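Local coordinates for protein phosphoserine aminotransferase (Bacillus circulans, PDB 1BT4) that catalyses the reversible, pyridoxal-phosphate-dependent transamination that makes phosphoserine from 3-phosphohydroxypyruvate, and likewise phosphohydroxythreonine, and works as a homodimer, at residues A13-V18 and L251-E256; G91-Y96 and Q137-A142; D176-P181 and G258-V263. All blocks are in the same frame, centred on the assembly; numbering follows the deposited sequence.

Contact 1: residues A13-V18 and L251-E256; sequences ALPLEV and LKWIEE
Pro15 sets CB and CG over one face of the Trp253 indole, a proline-tryptophan CH-pi contact that joins the start of helix 16-24 to the last turn of helix 241-256. Pro15 CB stands 3.6 Å from the centroid of the five-membered ring and only 11° off its normal, while Pro15 CG reaches over the middle of the indole, 3.5 Å from Trp253 CD2. At the N-cap position, proline suits because its ring restricts phi and its C-H groups, slightly polarised, can face the pi cloud.

Apolar packing continues through Val18, whose CG1 meets Trp253 CB at 3.6 Å. With Trp253 CG anti to the backbone N (chi1 176°), the indole leaves its helix toward 13-18 and can reach Pro15. Were Trp253 replaced by alanine, Pro15 and Val18 would probably lose the surface they pack on, opening a gap between helix 241-256 and the start of helix 16-24.

The polar groups lie at the indole edge. The carboxylate of Glu17 comes to it nearly perpendicular to the ring (83°), and its OE2 is 3.5 Å from Trp253 CD1 and as near to Trp253 NE1, though not hydrogen-bonded to it. Glu17 OE1 also lies 3.1 Å from Glu256 OE1, two acceptors that would repel if both are charged. Arg21 forms salt bridges to both glutamates. Nearby, Leu14 N is hydrogen-bonded to Glu38 of the second subunit.

Dispersion thus carries the centre, beside a pair of acidic side chains whose closeness Arg21 probably makes tolerable.

Contact 2: residues G91-Y96 and Q137-A142; sequences GQTANY and QLQDNA
The amide of Asn95 carries the methyl of Ala142 over one face, with Ala142 CB 3.5 Å from Asn95 ND2, while its edge is used for polar contacts. Thr93 O, in its own strand, takes a hydrogen bond from ND2 and lies almost in the Asn95 amide plane, though ND2 approaches that carbonyl from above its plane; OD1 accepts one from His117 ND1. The setting is the central mixed sheet of the class-V aminotransferase fold, where strands 93-98 and 142-148 run parallel and begin side by side. A single parallel bridge pairs Thr93 with Ala142, and Thr93 N bonds to Asn141 O at 3.1 Å. A small alanine suits the pairing because it leaves room for the asparagine amide.

A type I turn from Gln139 to Ala142 leads the chain into its strand. Gly91, at a positive phi of 102°, suits the lead-in to the other strand, since a CB there would jam against the preceding carbonyl. Thr93 has OG1 anti to the backbone N (chi1 177°), which turns its methyl toward Gln139 and Asn141. Thr93 CG2 meets Gln139 OE1 at 3.5 Å and Asn141 OD1, a buried oxygen without a polar partner in the model, at 3.3 Å.

Contact 3: residues D176-P181 and G258-V263; sequences DILSRP and GGLEGV
Arg180 and Leu260 bring their backbones closest, with their CA atoms 5.3 Å apart, where an irregular loop passes the first turn of helix 259-279. The loop follows Asp172, Ser174 and Ser175, which contact the pyridoxal phosphate, so the contact packs the chain just after the cofactor pocket against this helix. It opens with a type II beta turn from Asp176 to Ser179, in which Leu178 has a positive phi (65°), a place more often held by glycine. In the other segment, Gly258 ends helix 241-256 in a Schellman motif; its positive phi suits glycine, and Gly262 must also be small, because a CB there would run into Gly258 CA.

Leu260 supplies most of the contact. CG lies beside the backbone N, anti to the carbonyl carbon (chi1 -62°), and this sends its two methyls toward the loop. CD2 packs obliquely on Leu178, 3.8 Å from Leu178 CG, and CD1 approaches Pro181 CA. Pro181 slides past Leu260 in the opposite sense, its CD 3.9 Å from Leu260 CB; a ring with no N-H can lie against the helix without needing a hydrogen-bond partner. Val263 CG2 sits 3.8 Å from Leu178 O, an oxygen bonded to Asn339.

The Ser179 and Arg180 side chains leave the backbone away from the helix and bond to the loop itself. Ser179 OG donates to Asp176 O at 2.6 Å, tying the turn shut, and Arg180 NH2 makes a 2.7 Å salt bridge to Asp176 OD2. Phe158 O takes a further bond from Arg180.

The chemistry implies a division of labour: polar bonds fix the loop's shape, and leucine, valine and proline supply the packing between the two segments.

How the contacts relate
Contacts 1 and 3 are neighbours, their centres about 12 Å apart, and share the join between helices 241-256 and 259-279. They touch directly: Leu251 CD2 lies 3.6 Å from Leu178 CD2, and Ile254 packs on Val263. Their segments alternate along the chain, and together they join the N-terminal region and the loop 176-181 to one helical corner. Contact 2 is remote, its centre about 40 Å from that of contact 1 and about 31 Å from that of contact 3, and lies away from the cofactor. In contact 3 the side chain of Arg180 is about 11 Å from bound pyridoxal phosphate; in contact 1 that of Pro15 is about 12 Å from that of Gln195, a cofactor-binding residue.

Contact 1: residues A13-V18 and L251-E256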
loop_
_atom_site.group_PDB
_atom_site.type_symbol
_atom_site.label_atom_id
_atom_site.label_comp_id
_atom_site.label_asym_id
_atom_site.label_seq_id
_atom_site.Cartn_x
_atom_site.Cartn_y
_atom_site.Cartn_z
ATOM N N ALA A 13 17.961 -1.893 -0.660
ATOM C CA ALA A 13 18.532 -2.725 0.394
ATOM C C ALA A 13 17.955 -2.506 1.788
ATOM O O ALA A 13 17.714 -1.380 2.210
ATOM C CB ALA A 13 20.047 -2.531 0.435
ATOM N N LEU A 14 17.723 -3.614 2.477
ATOM C CA LEU A 14 17.221 -3.619 3.844
ATOM C C LEU A 14 18.318 -4.302 4.664
ATOM O O LEU A 14 19.113 -5.081 4.122
ATOM C CB LEU A 14 15.911 -4.420 3.938
ATOM C CG LEU A 14 14.581 -3.682 3.709
ATOM C CD1 LEU A 14 13.818 -4.254 2.524
ATOM C CD2 LEU A 14 13.730 -3.763 4.961
ATOM N N PRO A 15 18.431 -3.963 5.959
ATOM C CA PRO A 15 19.457 -4.581 6.813
ATOM C C PRO A 15 19.250 -6.102 6.885
ATOM O O PRO A 15 18.112 -6.579 7.005
ATOM C CB PRO A 15 19.215 -3.914 8.167
ATOM C CG PRO A 15 18.636 -2.569 7.785
ATOM C CD PRO A 15 17.683 -2.927 6.696
ATOM N N LEU A 16 20.337 -6.861 6.770
ATOM C CA LEU A 16 20.260 -8.320 6.810
ATOM C C LEU A 16 19.646 -8.817 8.118
ATOM O O LEU A 16 18.804 -9.721 8.107
ATOM C CB LEU A 16 21.648 -8.938 6.580
ATOM C CG LEU A 16 21.834 -10.466 6.570
ATOM C CD1 LEU A 16 20.902 -11.145 5.566
ATOM C CD2 LEU A 16 23.286 -10.787 6.247
ATOM N N GLU A 17 20.018 -8.189 9.237
ATOM C CA GLU A 17 19.471 -8.600 10.529
ATOM C C GLU A 17 17.975 -8.325 10.687
ATOM O O GLU A 17 17.278 -9.092 11.362
ATOM C CB GLU A 17 20.270 -8.036 11.707
ATOM C CG GLU A 17 20.463 -6.536 11.725
ATOM C CD GLU A 17 21.207 -6.059 12.983
ATOM O OE1 GLU A 17 20.769 -6.421 14.099
ATOM O OE2 GLU A 17 22.228 -5.333 12.858
ATOM N N VAL A 18 17.467 -7.275 10.036
ATOM C CA VAL A 18 16.038 -6.982 10.120
ATOM C C VAL A 18 15.256 -7.974 9.263
ATOM O O VAL A 18 14.127 -8.333 9.605
ATOM C CB VAL A 18 15.680 -5.513 9.748
ATOM C CG1 VAL A 18 16.665 -4.547 10.380
ATOM C CG2 VAL A 18 15.595 -5.325 8.263
ATOM N N LEU A 251 13.571 0.884 12.139
ATOM C CA LEU A 251 13.775 1.954 13.117
ATOM C C LEU A 251 14.594 1.457 14.313
ATOM O O LEU A 251 15.490 2.157 14.796
ATOM C CB LEU A 251 12.425 2.522 13.577
ATOM C CG LEU A 251 11.606 3.185 12.460
ATOM C CD1 LEU A 251 10.243 3.631 12.984
ATOM C CD2 LEU A 251 12.399 4.364 11.857
ATOM N N LYS A 252 14.299 0.239 14.769
ATOM C CA LYS A 252 15.031 -0.375 15.880
ATOM C C LYS A 252 16.491 -0.480 15.461
ATOM O O LYS A 252 17.399 -0.137 16.217
ATOM C CB LYS A 252 14.500 -1.779 16.170
ATOM C CG LYS A 252 13.070 -1.836 16.645
ATOM C CD LYS A 252 12.702 -3.280 16.935
ATOM C CE LYS A 252 11.243 -3.424 17.253
ATOM N NZ LYS A 252 10.912 -4.833 17.581
ATOM N N TRP A 253 16.692 -0.931 14.228
ATOM C CA TRP A 253 18.016 -1.082 13.660
ATOM C C TRP A 253 18.779 0.241 13.603
ATOM O O TRP A 253 19.936 0.285 14.011
ATOM C CB TRP A 253 17.912 -1.709 12.272
ATOM C CG TRP A 253 19.216 -1.837 11.552
ATOM C CD1 TRP A 253 20.104 -2.878 11.629
ATOM C CD2 TRP A 253 19.779 -0.894 10.634
ATOM N NE1 TRP A 253 21.187 -2.636 10.819
ATOM C CE2 TRP A 253 21.015 -1.424 10.197
ATOM C CE3 TRP A 253 19.363 0.350 10.144
ATOM C CZ2 TRP A 253 21.842 -0.747 9.284
ATOM C CZ3 TRP A 253 20.180 1.022 9.243
ATOM C CH2 TRP A 253 21.410 0.472 8.822
ATOM N N ILE A 254 18.142 1.316 13.122
ATOM C CA ILE A 254 18.808 2.633 13.033
ATOM C C ILE A 254 19.304 3.064 14.407
ATOM O O ILE A 254 20.349 3.707 14.534
ATOM C CB ILE A 254 17.875 3.757 12.482
ATOM C CG1 ILE A 254 17.375 3.409 11.076
ATOM C CG2 ILE A 254 18.628 5.094 12.436
ATOM C CD1 ILE A 254 16.441 4.447 10.461
ATOM N N GLU A 255 18.539 2.702 15.432
ATOM C CA GLU A 255 18.894 3.030 16.804
ATOM C C GLU A 255 20.151 2.240 17.208
ATOM O O GLU A 255 21.051 2.786 17.848
ATOM C CB GLU A 255 17.720 2.719 17.734
ATOM C CG GLU A 255 17.696 3.565 18.987
ATOM C CD GLU A 255 16.522 3.237 19.871
ATOM O OE1 GLU A 255 15.403 3.730 19.591
ATOM O OE2 GLU A 255 16.724 2.475 20.843
ATOM N N GLU A 256 20.221 0.974 16.790
ATOM C CA GLU A 256 21.369 0.115 17.071
ATOM C C GLU A 256 22.628 0.652 16.396
ATOM O O GLU A 256 23.745 0.359 16.816
ATOM C CB GLU A 256 21.112 -1.302 16.565
ATOM C CG GLU A 256 19.836 -1.904 17.077
ATOM C CD GLU A 256 19.589 -3.310 16.565
ATOM O OE1 GLU A 256 20.087 -3.674 15.471
ATOM O OE2 GLU A 256 18.871 -4.054 17.266
#

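Contact 2: residues G91-Y96 and Q137-A142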
loop_
_atom_site.group_PDB
_atom_site.type_symbol
_atom_site.label_atom_id
_atom_site.label_comp_id
_atom_site.label_asym_id
_atom_site.label_seq_id
_atom_site.Cartn_x
_atom_site.Cartn_y
_atom_site.Cartn_z
ATOM N N GLY A 91 -6.761 32.091 -4.123
ATOM C CA GLY A 91 -6.164 33.333 -3.679
ATOM C C GLY A 91 -4.692 33.093 -3.398
ATOM O O GLY A 91 -3.900 34.033 -3.376
ATOM N N GLN A 92 -4.323 31.827 -3.191
ATOM C CA GLN A 92 -2.937 31.465 -2.906
ATOM C C GLN A 92 -2.229 30.780 -4.069
ATOM O O GLN A 92 -2.851 30.386 -5.056
ATOM C CB GLN A 92 -2.856 30.589 -1.661
ATOM C CG GLN A 92 -3.396 31.254 -0.414
ATOM C CD GLN A 92 -3.385 30.326 0.768
ATOM O OE1 GLN A 92 -3.712 29.144 0.651
ATOM N NE2 GLN A 92 -3.003 30.850 1.919
ATOM N N THR A 93 -0.920 30.608 -3.907
ATOM C CA THR A 93 -0.057 30.007 -4.917
ATOM C C THR A 93 0.870 28.939 -4.312
ATOM O O THR A 93 1.446 29.139 -3.244
ATOM C CB THR A 93 0.792 31.125 -5.617
ATOM O OG1 THR A 93 1.696 30.550 -6.567
ATOM C CG2 THR A 93 1.593 31.916 -4.590
ATOM N N ALA A 94 0.995 27.799 -4.985
ATOM C CA ALA A 94 1.867 26.730 -4.505
ATOM C C ALA A 94 3.289 27.014 -4.999
ATOM O O ALA A 94 3.549 26.986 -6.203
ATOM C CB ALA A 94 1.375 25.380 -5.009
ATOM N N ASN A 95 4.189 27.364 -4.076
ATOM C CA ASN A 95 5.568 27.667 -4.435
ATOM C C ASN A 95 6.454 26.432 -4.402
ATOM O O ASN A 95 6.496 25.699 -3.413
ATOM C CB ASN A 95 6.143 28.768 -3.544
ATOM C CG ASN A 95 5.651 30.164 -3.930
ATOM O OD1 ASN A 95 6.456 31.063 -4.194
ATOM N ND2 ASN A 95 4.333 30.353 -3.943
ATOM N N TYR A 96 7.176 26.227 -5.493
ATOM C CA TYR A 96 8.061 25.083 -5.651
ATOM C C TYR A 96 9.506 25.470 -5.936
ATOM O O TYR A 96 9.775 26.509 -6.541
ATOM C CB TYR A 96 7.534 24.178 -6.779
ATOM C CG TYR A 96 6.315 23.365 -6.342
ATOM C CD1 TYR A 96 5.040 23.944 -6.366
ATOM C CD2 TYR A 96 6.473 22.042 -5.915
ATOM C CE1 TYR A 96 3.929 23.209 -5.934
ATOM C CE2 TYR A 96 5.364 21.312 -5.474
ATOM C CZ TYR A 96 4.094 21.897 -5.478
ATOM O OH TYR A 96 3.020 21.194 -5.029
ATOM N N GLN A 137 12.888 32.866 -3.904
ATOM C CA GLN A 137 11.930 33.968 -3.886
ATOM C C GLN A 137 10.523 33.489 -3.539
ATOM O O GLN A 137 9.865 32.828 -4.346
ATOM C CB GLN A 137 11.921 34.645 -5.261
ATOM C CG GLN A 137 10.816 35.664 -5.470
ATOM C CD GLN A 137 10.638 36.007 -6.931
ATOM O OE1 GLN A 137 11.286 36.922 -7.451
ATOM N NE2 GLN A 137 9.769 35.259 -7.614
ATOM N N LEU A 138 10.052 33.854 -2.350
ATOM C CA LEU A 138 8.721 33.451 -1.903
ATOM C C LEU A 138 7.694 34.562 -2.121
ATOM O O LEU A 138 8.020 35.750 -2.031
ATOM C CB LEU A 138 8.763 33.073 -0.418
ATOM C CG LEU A 138 8.045 31.784 -0.019
ATOM C CD1 LEU A 138 8.826 30.625 -0.566
ATOM C CD2 LEU A 138 7.935 31.670 1.494
ATOM N N GLN A 139 6.456 34.169 -2.413
ATOM C CA GLN A 139 5.383 35.137 -2.624
ATOM C C GLN A 139 4.613 35.449 -1.342
ATOM O O GLN A 139 4.621 34.667 -0.383
ATOM C CB GLN A 139 4.425 34.668 -3.721
ATOM C CG GLN A 139 5.071 34.587 -5.087
ATOM C CD GLN A 139 4.067 34.725 -6.215
ATOM O OE1 GLN A 139 3.643 33.733 -6.813
ATOM N NE2 GLN A 139 3.682 35.962 -6.514
ATOM N N ASP A 140 3.951 36.602 -1.338
ATOM C CA ASP A 140 3.174 37.058 -0.193
ATOM C C ASP A 140 1.925 36.198 0.032
ATOM O O ASP A 140 1.466 36.037 1.165
ATOM C CB ASP A 140 2.789 38.527 -0.397
ATOM C CG ASP A 140 2.141 39.152 0.833
ATOM O OD1 ASP A 140 2.745 39.096 1.930
ATOM O OD2 ASP A 140 1.037 39.728 0.691
ATOM N N ASN A 141 1.383 35.649 -1.053
ATOM C CA ASN A 141 0.188 34.807 -0.985
ATOM C C ASN A 141 0.495 33.306 -1.133
ATOM O O ASN A 141 -0.374 32.524 -1.522
ATOM C CB ASN A 141 -0.803 35.251 -2.062
ATOM C CG ASN A 141 -0.151 35.392 -3.428
ATOM O OD1 ASN A 141 0.991 34.969 -3.640
ATOM N ND2 ASN A 141 -0.872 35.995 -4.364
ATOM N N ALA A 142 1.729 32.917 -0.806
ATOM C CA ALA A 142 2.180 31.528 -0.901
ATOM C C ALA A 142 1.492 30.635 0.114
ATOM O O ALA A 142 1.402 30.981 1.290
ATOM C CB ALA A 142 3.696 31.452 -0.714
#

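Contact 3: residues D176-P181 and G258-V263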
loop_
_atom_site.group_PDB
_atom_site.type_symbol
_atom_site.label_atom_id
_atom_site.label_comp_id
_atom_site.label_asym_id
_atom_site.label_seq_id
_atom_site.Cartn_x
_atom_site.Cartn_y
_atom_site.Cartn_z
ATOM N N ASP A 176 16.176 10.479 1.289
ATOM C CA ASP A 176 17.174 10.760 2.320
ATOM C C ASP A 176 16.652 10.876 3.744
ATOM O O ASP A 176 17.416 11.162 4.664
ATOM C CB ASP A 176 18.082 11.946 1.949
ATOM C CG ASP A 176 17.432 13.306 2.160
ATOM O OD1 ASP A 176 16.216 13.387 2.434
ATOM O OD2 ASP A 176 18.164 14.315 2.047
ATOM N N ILE A 177 15.365 10.614 3.943
ATOM C CA ILE A 177 14.789 10.702 5.283
ATOM C C ILE A 177 15.458 9.723 6.265
ATOM O O ILE A 177 15.704 8.563 5.933
ATOM C CB ILE A 177 13.252 10.504 5.253
ATOM C CG1 ILE A 177 12.640 11.012 6.560
ATOM C CG2 ILE A 177 12.886 9.054 4.973
ATOM C CD1 ILE A 177 11.143 11.041 6.555
ATOM N N LEU A 178 15.801 10.221 7.451
ATOM C CA LEU A 178 16.449 9.419 8.491
ATOM C C LEU A 178 17.844 8.924 8.111
ATOM O O LEU A 178 18.268 7.843 8.535
ATOM C CB LEU A 178 15.565 8.232 8.896
ATOM C CG LEU A 178 14.622 8.412 10.087
ATOM C CD1 LEU A 178 13.912 9.767 10.068
ATOM C CD2 LEU A 178 13.627 7.267 10.079
ATOM N N SER A 179 18.550 9.716 7.311
ATOM C CA SER A 179 19.903 9.378 6.891
ATOM C C SER A 179 20.846 10.360 7.546
ATOM O O SER A 179 22.057 10.149 7.565
ATOM C CB SER A 179 20.046 9.495 5.378
ATOM O OG SER A 179 20.026 10.848 4.960
ATOM N N ARG A 180 20.257 11.425 8.091
ATOM C CA ARG A 180 20.966 12.522 8.751
ATOM C C ARG A 180 19.973 13.309 9.618
ATOM O O ARG A 180 18.812 13.493 9.242
ATOM C CB ARG A 180 21.514 13.486 7.693
ATOM C CG ARG A 180 20.401 14.030 6.786
ATOM C CD ARG A 180 20.832 15.182 5.909
ATOM N NE ARG A 180 19.787 15.528 4.942
ATOM C CZ ARG A 180 19.922 16.444 3.985
ATOM N NH1 ARG A 180 21.060 17.122 3.869
ATOM N NH2 ARG A 180 18.948 16.645 3.104
ATOM N N PRO A 181 20.420 13.796 10.781
ATOM C CA PRO A 181 19.517 14.562 11.645
ATOM C C PRO A 181 19.201 15.954 11.072
ATOM O O PRO A 181 20.021 16.544 10.364
ATOM C CB PRO A 181 20.303 14.656 12.960
ATOM C CG PRO A 181 21.741 14.643 12.503
ATOM C CD PRO A 181 21.724 13.574 11.429
ATOM N N GLY A 258 23.374 3.731 16.281
ATOM C CA GLY A 258 23.756 4.973 16.923
ATOM C C GLY A 258 22.844 6.120 16.551
ATOM O O GLY A 258 23.252 7.276 16.607
ATOM N N GLY A 259 21.605 5.797 16.183
ATOM C CA GLY A 259 20.643 6.816 15.807
ATOM C C GLY A 259 21.002 7.495 14.500
ATOM O O GLY A 259 21.860 7.015 13.763
ATOM N N LEU A 260 20.385 8.649 14.255
ATOM C CA LEU A 260 20.606 9.425 13.038
ATOM C C LEU A 260 22.030 9.914 12.883
ATOM O O LEU A 260 22.553 9.949 11.772
ATOM C CB LEU A 260 19.636 10.613 12.966
ATOM C CG LEU A 260 18.148 10.243 12.921
ATOM C CD1 LEU A 260 17.307 11.477 12.693
ATOM C CD2 LEU A 260 17.897 9.229 11.827
ATOM N N GLU A 261 22.651 10.289 13.998
ATOM C CA GLU A 261 24.024 10.785 13.992
ATOM C C GLU A 261 25.024 9.662 13.718
ATOM O O GLU A 261 26.144 9.912 13.262
ATOM C CB GLU A 261 24.338 11.470 15.322
ATOM C CG GLU A 261 25.681 12.192 15.353
ATOM C CD GLU A 261 25.816 13.141 16.539
ATOM O OE1 GLU A 261 24.993 13.059 17.484
ATOM O OE2 GLU A 261 26.752 13.977 16.520
ATOM N N GLY A 262 24.615 8.431 14.026
ATOM C CA GLY A 262 25.456 7.273 13.788
ATOM C C GLY A 262 25.387 6.866 12.326
ATOM O O GLY A 262 26.421 6.682 11.677
ATOM N N VAL A 263 24.175 6.735 11.791
ATOM C CA VAL A 263 24.034 6.360 10.387
ATOM C C VAL A 263 24.590 7.447 9.487
ATOM O O VAL A 263 25.054 7.158 8.389
ATOM C CB VAL A 263 22.579 6.046 9.990
ATOM C CG1 VAL A 263 22.057 4.871 10.810
ATOM C CG2 VAL A 263 21.693 7.273 10.158
#